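Local coordinates for protein EDTA monooxygenase (EDTA-degrading bacterium BNC1, PDB 5DQP) that probably uses reduced FMN and molecular oxygen to oxidise EDTA, as a flavin-dependent monooxygenase of the bacterial luciferase-like family with a TIM-barrel fold, at residues D34-N37 and Y38-S41; A42-A45 and R46-R49; L369-W372 and W373-A377; E393-D397 and Q398-I402. All blocks are in the same frame, centred on the assembly; numbering follows the deposited sequence.

Overall arrangement
Interactions 1 and 2 are the opening and closing turns of one helix, 35-47, their centres about 12 Å apart. Interaction 4, in helix 390-405, lies beside the closing end, about 10 Å from interaction 2 between centres; R47 NH2 binds D397 OD1 at 2.7 Å, and V396 and V400 pack against I44 and G48. Interaction 3 ends helix 362-374 and reaches interaction 4 through L369 and F395, the two centres about 18 Å apart. These three helices flank the parallel barrel strands. The predicted FMN site is closest to interaction 1, where the side chain of Y38 stands about 10 Å from that of D57; interactions 2, 3 and 4 lie away from it.

Interaction 1 (D34-N37 and Y38-S41); sequences DLEN and YIRS
The first turn of helix 35-47 brings the side-chain amide of N37 over the ring of its neighbour Y38. ND2 sits 3.6 Å above the ring plane, over its centre, and the amide plane stands nearly perpendicular to the ring, 87° away. N37 reaches this place because its CG is anti to the backbone N (chi1 -179°), while Y38 carries its ring beside its own backbone N. Y38 OH is anchored by a hydrogen bond to I32 O in the loop before the helix, whereas N37 ND2 is only weakly held, by S14 O. D34 O comes obliquely to the ring, 3.3 Å from Y38 CD2. D34 is the N-cap: its OD1 accepts from E36 N at 3.0 Å, the N-H arriving from above the carboxylate plane. The helix begun here is one of those packed outside the strands of the TIM barrel, and it lies against helix 75-85, where Y38 touches I82 and L35 touches A81. L35 O takes a nearly straight bond from I39 N (2.9 Å, 163°), and E36 O takes one from R40 N. On the apolar side, L35 CG meets I39 CG1 at 3.9 Å as the two side chains cross obliquely. E36, bent at chi2, lays OE1 3.8 Å from I39 CB, while its OE2 forms a salt bridge with R85. L35 also packs on L115 of the second subunit.

Interaction 2 (A42-A45 and R46-R49); sequences AEIA and RRGR
E43 and R46 are paired by charge, their side chains lying alongside each other and pointing the same way. The salt bridge is long, 4.0 Å from E43 OE2 to R46 NH1, and the oxygen lies well out of the guanidinium plane, so no N-H is aimed at it. OE2 comes closer to the aliphatic part of the arginine, 3.4 Å from R46 CD. A water closes the gap: it donates to E43 OE2 at 2.7 Å and to E43 O, and accepts a weak bond from R46 NH1. R46 NE has a second acid partner in D88. Among packing contacts, I44 CG1 touches R47 NH1 at 3.9 Å, again side by side; a bend at chi3 (91°) turns the R47 guanidinium back along the helix, where NH2 makes a salt bridge with D397 of helix 390-405. Backbone bonds continue the helix, R46 N to A42 O, R47 N to E43 O and G48 N to I44 O. R49 NH1 adds a side-chain tie to R46 O at 3.0 Å; R47 O lies over one face of that guanidinium, toward its rim, and R49 NE is bonded to R411 O. From the opposite face of the R46 carbonyl plane comes R49 N, at 2.9 Å. This backbone turn-back and the positive phi of R49 (60°) mark a Schellman motif, closing a helix on the outside of the TIM barrel just ahead of strand 52-55.

Interaction 3 (L369-W372 and W373-A377); sequences LIDW and WQDEA
W372 and A377 meet where helix 362-374 ends, and the backbone joins them too: W372 O takes the N-H of A377 at 2.9 Å. W373 O is doubly used, by E376 N and by R4 NH1. With E376 at positive phi (63°), the bonds from A377 N and E376 N make a Schellman motif. One turn earlier the acceptors are paired in ordinary helical fashion: L369 O with W373 N at 2.9 Å and I370 O with Q374 N at 3.0 Å. The bond from D375 N to D371 O is weak, at 3.3 Å, where the helix gives way to the Schellman turn. The same turn brings two carboxylates together, D371 OD1 and D375 OD2 at 3.4 Å, both acceptors, with planes 75° apart. This closeness would be expected to raise the affinity of one of them for a proton, although K237 lies within weak, long ion-pair range of both. D375 O is bonded to R241, and E376 OE2 forms a salt bridge with R248. The apolar touch across the contact is made by A377 CB, which approaches W372 CE3 obliquely at 3.5 Å. W373 turns the other way, its CG anti to the backbone N (chi1 167°), and makes a cation-pi contact with R4. The helix end is thus held between helix 237-253, which meets W372 and A377, and strands 262-271 and 380-383, on which L369 and W372 rest.

Interaction 4 (E393-D397 and Q398-I402); sequences EIFVD and QVVPI
F395 and V399 form the tight side of this helix turn. V399 CB stands over the ring centre, 3.8 Å from the centroid and 9° off the normal, a CH-pi contact, and V399 CG1 reaches F395 CZ at 3.6 Å. The ring is carried there by chi1 of -171°, CG anti to the backbone N. V400 CG2 comes obliquely to the same ring, 3.7 Å from CE1, its side chain crossing at about a right angle. F395 O, on the V399 side of the ring, accepts from V399 N (2.8 Å) and V400 N (3.1 Å), with a weak third bond from Q398 N. Here a wider pi-type turn leads into a kink: P401 has no N-H to give, and its CD lies 3.3 Å from V396 O. The looser side is polar and partly exposed. Q398 runs alongside I394, its NE2 3.5 Å from I394 CD1, and a water joins that NE2 to D397 OD2, donating to the carboxylate, whose other oxygen, OD1, is taken by R47. The side chains of I394, F395 and V399 touch I271 of strand 262-271; V396 packs on I44 of helix 35-47, and I402 meets the start of helix 362-374.

Interaction 1 (D34-N37 and Y38-S41)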
loop_
_atom_site.group_PDB
_atom_site.type_symbol
_atom_site.label_atom_id
_atom_site.label_comp_id
_atom_site.label_asym_id
_atom_site.label_seq_id
_atom_site.Cartn_x
_atom_site.Cartn_y
_atom_site.Cartn_z
ATOM N N ASP A 34 1.266 11.297 -10.613
ATOM C CA ASP A 34 -0.138 11.676 -10.569
ATOM C C ASP A 34 -0.995 10.416 -10.636
ATOM O O ASP A 34 -0.883 9.636 -11.586
ATOM C CB ASP A 34 -0.462 12.623 -11.724
ATOM C CG ASP A 34 -1.948 12.997 -11.783
ATOM O OD1 ASP A 34 -2.700 12.715 -10.822
ATOM O OD2 ASP A 34 -2.369 13.596 -12.795
ATOM N N LEU A 35 -1.856 10.227 -9.639
ATOM C CA LEU A 35 -2.727 9.059 -9.626
ATOM C C LEU A 35 -3.512 8.932 -10.933
ATOM O O LEU A 35 -3.706 7.820 -11.450
ATOM C CB LEU A 35 -3.679 9.132 -8.427
ATOM C CG LEU A 35 -4.748 8.039 -8.337
ATOM C CD1 LEU A 35 -4.087 6.619 -8.253
ATOM C CD2 LEU A 35 -5.692 8.343 -7.143
ATOM N N GLU A 36 -3.968 10.058 -11.487
ATOM C CA GLU A 36 -4.771 10.003 -12.706
ATOM C C GLU A 36 -3.994 9.410 -13.872
ATOM O O GLU A 36 -4.593 8.796 -14.762
ATOM C CB GLU A 36 -5.294 11.393 -13.060
ATOM C CG GLU A 36 -6.274 11.961 -12.020
ATOM C CD GLU A 36 -7.454 11.028 -11.725
ATOM O OE1 GLU A 36 -7.995 10.423 -12.688
ATOM O OE2 GLU A 36 -7.834 10.902 -10.533
ATOM N N ASN A 37 -2.670 9.567 -13.888
ATOM C CA ASN A 37 -1.869 8.876 -14.890
ATOM C C ASN A 37 -2.109 7.369 -14.837
ATOM O O ASN A 37 -2.148 6.704 -15.872
ATOM C CB ASN A 37 -0.386 9.191 -14.677
ATOM C CG ASN A 37 0.520 8.514 -15.696
ATOM O OD1 ASN A 37 0.540 8.892 -16.864
ATOM N ND2 ASN A 37 1.309 7.526 -15.241
ATOM N N TYR A 38 -2.242 6.807 -13.640
ATOM C CA TYR A 38 -2.455 5.367 -13.537
ATOM C C TYR A 38 -3.920 5.002 -13.702
ATOM O O TYR A 38 -4.228 3.953 -14.274
ATOM C CB TYR A 38 -1.896 4.855 -12.204
ATOM C CG TYR A 38 -0.436 5.223 -12.108
ATOM C CD1 TYR A 38 0.542 4.399 -12.675
ATOM C CD2 TYR A 38 -0.040 6.412 -11.515
ATOM C CE1 TYR A 38 1.877 4.745 -12.645
ATOM C CE2 TYR A 38 1.299 6.775 -11.461
ATOM C CZ TYR A 38 2.255 5.938 -12.047
ATOM O OH TYR A 38 3.587 6.285 -12.018
ATOM N N ILE A 39 -4.833 5.857 -13.238
ATOM C CA ILE A 39 -6.250 5.606 -13.484
ATOM C C ILE A 39 -6.497 5.511 -14.980
ATOM O O ILE A 39 -7.180 4.596 -15.458
ATOM C CB ILE A 39 -7.132 6.702 -12.848
ATOM C CG1 ILE A 39 -6.886 6.822 -11.341
ATOM C CG2 ILE A 39 -8.620 6.421 -13.126
ATOM C CD1 ILE A 39 -7.094 5.543 -10.582
ATOM N N ARG A 40 -5.963 6.477 -15.738
ATOM C CA ARG A 40 -6.150 6.472 -17.181
ATOM C C ARG A 40 -5.716 5.136 -17.779
ATOM O O ARG A 40 -6.446 4.529 -18.572
ATOM C CB ARG A 40 -5.391 7.641 -17.810
ATOM C CG ARG A 40 -5.569 7.795 -19.336
ATOM C CD ARG A 40 -5.271 9.264 -19.766
ATOM N NE ARG A 40 -4.957 9.420 -21.191
ATOM C CZ ARG A 40 -4.542 10.558 -21.756
ATOM N NH1 ARG A 40 -4.386 11.663 -21.024
ATOM N NH2 ARG A 40 -4.266 10.593 -23.064
ATOM N N SER A 41 -4.543 4.641 -17.377
ATOM C CA SER A 41 -4.067 3.386 -17.947
ATOM C C SER A 41 -4.892 2.208 -17.467
ATOM O O SER A 41 -5.129 1.261 -18.229
ATOM C CB SER A 41 -2.601 3.162 -17.598
ATOM O OG SER A 41 -1.808 3.955 -18.436
#

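Interaction 2 (A42-A45 and R46-R49)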
loop_
_atom_site.group_PDB
_atom_site.type_symbol
_atom_site.label_atom_id
_atom_site.label_comp_id
_atom_site.label_asym_id
_atom_site.label_seq_id
_atom_site.Cartn_x
_atom_site.Cartn_y
_atom_site.Cartn_z
ATOM N N ALA A 42 -5.316 2.222 -16.195
ATOM C CA ALA A 42 -6.072 1.072 -15.710
ATOM C C ALA A 42 -7.459 1.032 -16.342
ATOM O O ALA A 42 -7.982 -0.053 -16.607
ATOM C CB ALA A 42 -6.161 1.081 -14.177
ATOM N N GLU A 43 -8.062 2.204 -16.586
ATOM C CA GLU A 43 -9.360 2.264 -17.265
ATOM C C GLU A 43 -9.245 1.856 -18.738
ATOM O O GLU A 43 -10.191 1.292 -19.301
ATOM C CB GLU A 43 -9.961 3.669 -17.142
ATOM C CG GLU A 43 -10.613 4.023 -15.777
ATOM C CD GLU A 43 -12.007 3.372 -15.511
ATOM O OE1 GLU A 43 -12.630 3.725 -14.475
ATOM O OE2 GLU A 43 -12.485 2.518 -16.308
ATOM N N ILE A 44 -8.109 2.127 -19.385
ATOM C CA ILE A 44 -7.899 1.593 -20.729
ATOM C C ILE A 44 -7.827 0.065 -20.693
ATOM O O ILE A 44 -8.459 -0.619 -21.503
ATOM C CB ILE A 44 -6.643 2.214 -21.367
ATOM C CG1 ILE A 44 -6.920 3.672 -21.760
ATOM C CG2 ILE A 44 -6.159 1.382 -22.576
ATOM C CD1 ILE A 44 -5.631 4.463 -22.048
ATOM N N ALA A 45 -7.055 -0.496 -19.758
ATOM C CA ALA A 45 -6.982 -1.954 -19.666
ATOM C C ALA A 45 -8.344 -2.549 -19.318
ATOM O O ALA A 45 -8.722 -3.608 -19.835
ATOM C CB ALA A 45 -5.918 -2.363 -18.638
ATOM N N ARG A 46 -9.108 -1.874 -18.458
ATOM C CA ARG A 46 -10.446 -2.360 -18.108
ATOM C C ARG A 46 -11.358 -2.411 -19.329
ATOM O O ARG A 46 -12.084 -3.395 -19.536
ATOM C CB ARG A 46 -11.056 -1.466 -17.031
ATOM C CG ARG A 46 -12.389 -1.956 -16.463
ATOM C CD ARG A 46 -13.049 -0.811 -15.680
ATOM N NE ARG A 46 -14.475 -1.020 -15.539
ATOM C CZ ARG A 46 -15.365 -0.765 -16.492
ATOM N NH1 ARG A 46 -14.971 -0.289 -17.671
ATOM N NH2 ARG A 46 -16.653 -0.996 -16.262
ATOM N N ARG A 47 -11.318 -1.364 -20.157
ATOM C CA ARG A 47 -12.090 -1.348 -21.402
ATOM C C ARG A 47 -11.700 -2.505 -22.330
ATOM O O ARG A 47 -12.567 -3.069 -23.010
ATOM C CB ARG A 47 -11.919 0.001 -22.109
ATOM C CG ARG A 47 -12.514 0.041 -23.525
ATOM C CD ARG A 47 -12.430 1.438 -24.144
ATOM N NE ARG A 47 -11.197 1.654 -24.912
ATOM C CZ ARG A 47 -10.261 2.543 -24.599
ATOM N NH1 ARG A 47 -10.409 3.324 -23.534
ATOM N NH2 ARG A 47 -9.181 2.664 -25.361
ATOM N N GLY A 48 -10.430 -2.907 -22.336
ATOM C CA GLY A 48 -10.011 -4.083 -23.074
ATOM C C GLY A 48 -10.286 -5.419 -22.421
ATOM O O GLY A 48 -9.991 -6.459 -23.026
ATOM N N ARG A 49 -10.860 -5.431 -21.213
ATOM C CA ARG A 49 -11.014 -6.655 -20.417
ATOM C C ARG A 49 -9.675 -7.316 -20.085
ATOM O O ARG A 49 -9.601 -8.536 -19.897
ATOM C CB ARG A 49 -11.917 -7.674 -21.114
ATOM C CG ARG A 49 -13.241 -7.136 -21.595
ATOM C CD ARG A 49 -13.989 -6.362 -20.512
ATOM N NE ARG A 49 -15.234 -5.819 -21.056
ATOM C CZ ARG A 49 -15.660 -4.570 -20.898
ATOM N NH1 ARG A 49 -14.951 -3.684 -20.205
ATOM N NH2 ARG A 49 -16.818 -4.213 -21.437
HETATM O O HOH W 1 -12.914 1.730 -18.907
#

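Interaction 3 (L369-W372 and W373-A377)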
loop_
_atom_site.group_PDB
_atom_site.type_symbol
_atom_site.label_atom_id
_atom_site.label_comp_id
_atom_site.label_asym_id
_atom_site.label_seq_id
_atom_site.Cartn_x
_atom_site.Cartn_y
_atom_site.Cartn_z
ATOM N N LEU A 369 0.626 -13.835 -30.964
ATOM C CA LEU A 369 0.070 -14.250 -29.674
ATOM C C LEU A 369 -0.708 -15.554 -29.803
ATOM O O LEU A 369 -0.531 -16.473 -29.000
ATOM C CB LEU A 369 -0.827 -13.161 -29.092
ATOM C CG LEU A 369 -0.065 -11.846 -28.834
ATOM C CD1 LEU A 369 -0.919 -10.829 -28.062
ATOM C CD2 LEU A 369 1.236 -12.080 -28.111
ATOM N N ILE A 370 -1.599 -15.636 -30.795
ATOM C CA ILE A 370 -2.435 -16.821 -30.958
ATOM C C ILE A 370 -1.573 -18.019 -31.310
ATOM O O ILE A 370 -1.855 -19.151 -30.895
ATOM C CB ILE A 370 -3.503 -16.591 -32.039
ATOM C CG1 ILE A 370 -4.499 -15.500 -31.619
ATOM C CG2 ILE A 370 -4.208 -17.916 -32.379
ATOM C CD1 ILE A 370 -5.571 -15.171 -32.699
ATOM N N ASP A 371 -0.518 -17.793 -32.090
ATOM C CA ASP A 371 0.375 -18.884 -32.445
ATOM C C ASP A 371 1.006 -19.493 -31.201
ATOM O O ASP A 371 0.986 -20.718 -31.012
ATOM C CB ASP A 371 1.461 -18.391 -33.408
ATOM C CG ASP A 371 2.320 -19.549 -33.936
ATOM O OD1 ASP A 371 1.733 -20.609 -34.247
ATOM O OD2 ASP A 371 3.563 -19.432 -34.005
ATOM N N TRP A 372 1.560 -18.649 -30.325
ATOM C CA TRP A 372 2.160 -19.168 -29.097
ATOM C C TRP A 372 1.116 -19.828 -28.216
ATOM O O TRP A 372 1.324 -20.938 -27.701
ATOM C CB TRP A 372 2.853 -18.054 -28.321
ATOM C CG TRP A 372 4.263 -17.779 -28.765
ATOM C CD1 TRP A 372 4.673 -17.429 -30.017
ATOM C CD2 TRP A 372 5.435 -17.776 -27.942
ATOM N NE1 TRP A 372 6.031 -17.206 -30.028
ATOM C CE2 TRP A 372 6.525 -17.418 -28.768
ATOM C CE3 TRP A 372 5.672 -18.053 -26.594
ATOM C CZ2 TRP A 372 7.828 -17.320 -28.285
ATOM C CZ3 TRP A 372 6.965 -17.959 -26.109
ATOM C CH2 TRP A 372 8.033 -17.592 -26.956
ATOM N N TRP A 373 -0.017 -19.140 -28.023
ATOM C CA TRP A 373 -1.013 -19.579 -27.051
ATOM C C TRP A 373 -1.568 -20.952 -27.396
ATOM O O TRP A 373 -1.698 -21.816 -26.517
ATOM C CB TRP A 373 -2.147 -18.551 -26.958
ATOM C CG TRP A 373 -3.365 -19.073 -26.218
ATOM C CD1 TRP A 373 -3.526 -19.190 -24.864
ATOM C CD2 TRP A 373 -4.583 -19.524 -26.802
ATOM N NE1 TRP A 373 -4.765 -19.698 -24.572
ATOM C CE2 TRP A 373 -5.436 -19.910 -25.746
ATOM C CE3 TRP A 373 -5.039 -19.644 -28.124
ATOM C CZ2 TRP A 373 -6.706 -20.422 -25.967
ATOM C CZ3 TRP A 373 -6.295 -20.151 -28.339
ATOM C CH2 TRP A 373 -7.127 -20.511 -27.268
ATOM N N GLN A 374 -1.886 -21.178 -28.676
ATOM C CA GLN A 374 -2.519 -22.430 -29.076
ATOM C C GLN A 374 -1.543 -23.599 -29.097
ATOM O O GLN A 374 -1.941 -24.743 -28.864
ATOM C CB GLN A 374 -3.162 -22.281 -30.453
ATOM C CG GLN A 374 -4.306 -23.235 -30.659
ATOM C CD GLN A 374 -5.038 -22.926 -31.920
ATOM O OE1 GLN A 374 -4.468 -23.014 -33.006
ATOM N NE2 GLN A 374 -6.306 -22.542 -31.800
ATOM N N ASP A 375 -0.288 -23.342 -29.401
ATOM C CA ASP A 375 0.732 -24.366 -29.339
ATOM C C ASP A 375 1.266 -24.549 -27.920
ATOM O O ASP A 375 2.277 -25.232 -27.726
ATOM C CB ASP A 375 1.859 -24.023 -30.322
ATOM C CG ASP A 375 1.423 -24.175 -31.785
ATOM O OD1 ASP A 375 0.406 -24.866 -32.029
ATOM O OD2 ASP A 375 2.080 -23.619 -32.690
ATOM N N GLU A 376 0.631 -23.903 -26.941
ATOM C CA GLU A 376 0.951 -24.103 -25.537
ATOM C C GLU A 376 2.370 -23.675 -25.203
ATOM O O GLU A 376 3.023 -24.273 -24.339
ATOM C CB GLU A 376 0.735 -25.559 -25.140
ATOM C CG GLU A 376 -0.570 -26.135 -25.678
ATOM C CD GLU A 376 -1.671 -26.235 -24.632
ATOM O OE1 GLU A 376 -2.861 -26.187 -25.023
ATOM O OE2 GLU A 376 -1.358 -26.371 -23.426
ATOM N N ALA A 377 2.881 -22.670 -25.908
ATOM C CA ALA A 377 4.085 -21.992 -25.458
ATOM C C ALA A 377 3.765 -20.880 -24.474
ATOM O O ALA A 377 4.684 -20.198 -24.005
ATOM C CB ALA A 377 4.861 -21.426 -26.646
#

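Interaction 4 (E393-D397 and Q398-I402)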
loop_
_atom_site.group_PDB
_atom_site.type_symbol
_atom_site.label_atom_id
_atom_site.label_comp_id
_atom_site.label_asym_id
_atom_site.label_seq_id
_atom_site.Cartn_x
_atom_site.Cartn_y
_atom_site.Cartn_z
ATOM N N GLU A 393 -3.138 1.965 -25.104
ATOM C CA GLU A 393 -4.377 2.328 -25.790
ATOM C C GLU A 393 -4.422 1.717 -27.198
ATOM O O GLU A 393 -5.449 1.162 -27.621
ATOM C CB GLU A 393 -4.491 3.860 -25.811
ATOM C CG GLU A 393 -5.808 4.449 -26.319
ATOM C CD GLU A 393 -5.942 5.958 -26.015
ATOM O OE1 GLU A 393 -5.081 6.537 -25.293
ATOM O OE2 GLU A 393 -6.919 6.569 -26.510
ATOM N N ILE A 394 -3.301 1.770 -27.917
ATOM C CA ILE A 394 -3.201 1.116 -29.224
ATOM C C ILE A 394 -3.429 -0.386 -29.094
ATOM O O ILE A 394 -4.154 -0.990 -29.891
ATOM C CB ILE A 394 -1.830 1.411 -29.864
ATOM C CG1 ILE A 394 -1.650 2.910 -30.084
ATOM C CG2 ILE A 394 -1.664 0.664 -31.199
ATOM C CD1 ILE A 394 -2.670 3.511 -31.022
ATOM N N PHE A 395 -2.742 -1.033 -28.144
ATOM C CA PHE A 395 -2.935 -2.469 -27.979
ATOM C C PHE A 395 -4.406 -2.794 -27.698
ATOM O O PHE A 395 -5.009 -3.646 -28.364
ATOM C CB PHE A 395 -2.033 -3.003 -26.864
ATOM C CG PHE A 395 -2.020 -4.495 -26.786
ATOM C CD1 PHE A 395 -3.016 -5.171 -26.099
ATOM C CD2 PHE A 395 -1.045 -5.229 -27.450
ATOM C CE1 PHE A 395 -3.039 -6.550 -26.043
ATOM C CE2 PHE A 395 -1.044 -6.596 -27.396
ATOM C CZ PHE A 395 -2.053 -7.267 -26.686
ATOM N N VAL A 396 -5.018 -2.087 -26.751
ATOM C CA VAL A 396 -6.409 -2.371 -26.389
ATOM C C VAL A 396 -7.374 -2.024 -27.530
ATOM O O VAL A 396 -8.395 -2.696 -27.727
ATOM C CB VAL A 396 -6.781 -1.612 -25.099
ATOM C CG1 VAL A 396 -8.309 -1.499 -24.977
ATOM C CG2 VAL A 396 -6.172 -2.282 -23.863
ATOM N N ASP A 397 -7.104 -0.948 -28.266
ATOM C CA ASP A 397 -8.015 -0.548 -29.331
ATOM C C ASP A 397 -7.897 -1.432 -30.563
ATOM O O ASP A 397 -8.864 -1.569 -31.310
ATOM C CB ASP A 397 -7.745 0.889 -29.787
ATOM C CG ASP A 397 -8.179 1.944 -28.775
ATOM O OD1 ASP A 397 -8.968 1.614 -27.853
ATOM O OD2 ASP A 397 -7.729 3.113 -28.939
ATOM N N GLN A 398 -6.721 -1.985 -30.838
ATOM C CA GLN A 398 -6.502 -2.613 -32.135
ATOM C C GLN A 398 -6.079 -4.071 -32.068
ATOM O O GLN A 398 -6.361 -4.806 -33.002
ATOM C CB GLN A 398 -5.471 -1.804 -32.936
ATOM C CG GLN A 398 -5.935 -0.333 -33.074
ATOM C CD GLN A 398 -4.961 0.564 -33.809
ATOM O OE1 GLN A 398 -4.417 0.183 -34.842
ATOM N NE2 GLN A 398 -4.756 1.780 -33.291
ATOM N N VAL A 399 -5.424 -4.516 -31.007
ATOM C CA VAL A 399 -5.058 -5.929 -30.917
ATOM C C VAL A 399 -6.145 -6.733 -30.215
ATOM O O VAL A 399 -6.619 -7.749 -30.725
ATOM C CB VAL A 399 -3.694 -6.083 -30.205
ATOM C CG1 VAL A 399 -3.367 -7.578 -29.977
ATOM C CG2 VAL A 399 -2.572 -5.372 -30.989
ATOM N N VAL A 400 -6.570 -6.273 -29.034
ATOM C CA VAL A 400 -7.600 -6.980 -28.283
ATOM C C VAL A 400 -8.838 -7.309 -29.134
ATOM O O VAL A 400 -9.285 -8.460 -29.106
ATOM C CB VAL A 400 -7.920 -6.225 -26.991
ATOM C CG1 VAL A 400 -9.241 -6.674 -26.362
ATOM C CG2 VAL A 400 -6.749 -6.419 -26.002
ATOM N N PRO A 401 -9.429 -6.378 -29.883
ATOM C CA PRO A 401 -10.628 -6.749 -30.650
ATOM C C PRO A 401 -10.367 -7.854 -31.679
ATOM O O PRO A 401 -11.269 -8.659 -31.956
ATOM C CB PRO A 401 -11.039 -5.426 -31.301
ATOM C CG PRO A 401 -10.458 -4.377 -30.388
ATOM C CD PRO A 401 -9.135 -4.934 -30.016
ATOM N N ILE A 402 -9.154 -7.928 -32.230
ATOM C CA ILE A 402 -8.796 -9.058 -33.073
ATOM C C ILE A 402 -8.855 -10.338 -32.260
ATOM O O ILE A 402 -9.501 -11.315 -32.656
ATOM C CB ILE A 402 -7.406 -8.843 -33.713
ATOM C CG1 ILE A 402 -7.372 -7.527 -34.514
ATOM C CG2 ILE A 402 -7.040 -10.043 -34.589
ATOM C CD1 ILE A 402 -6.047 -7.284 -35.301
HETATM O O HOH W 2 -6.080 3.205 -31.426
#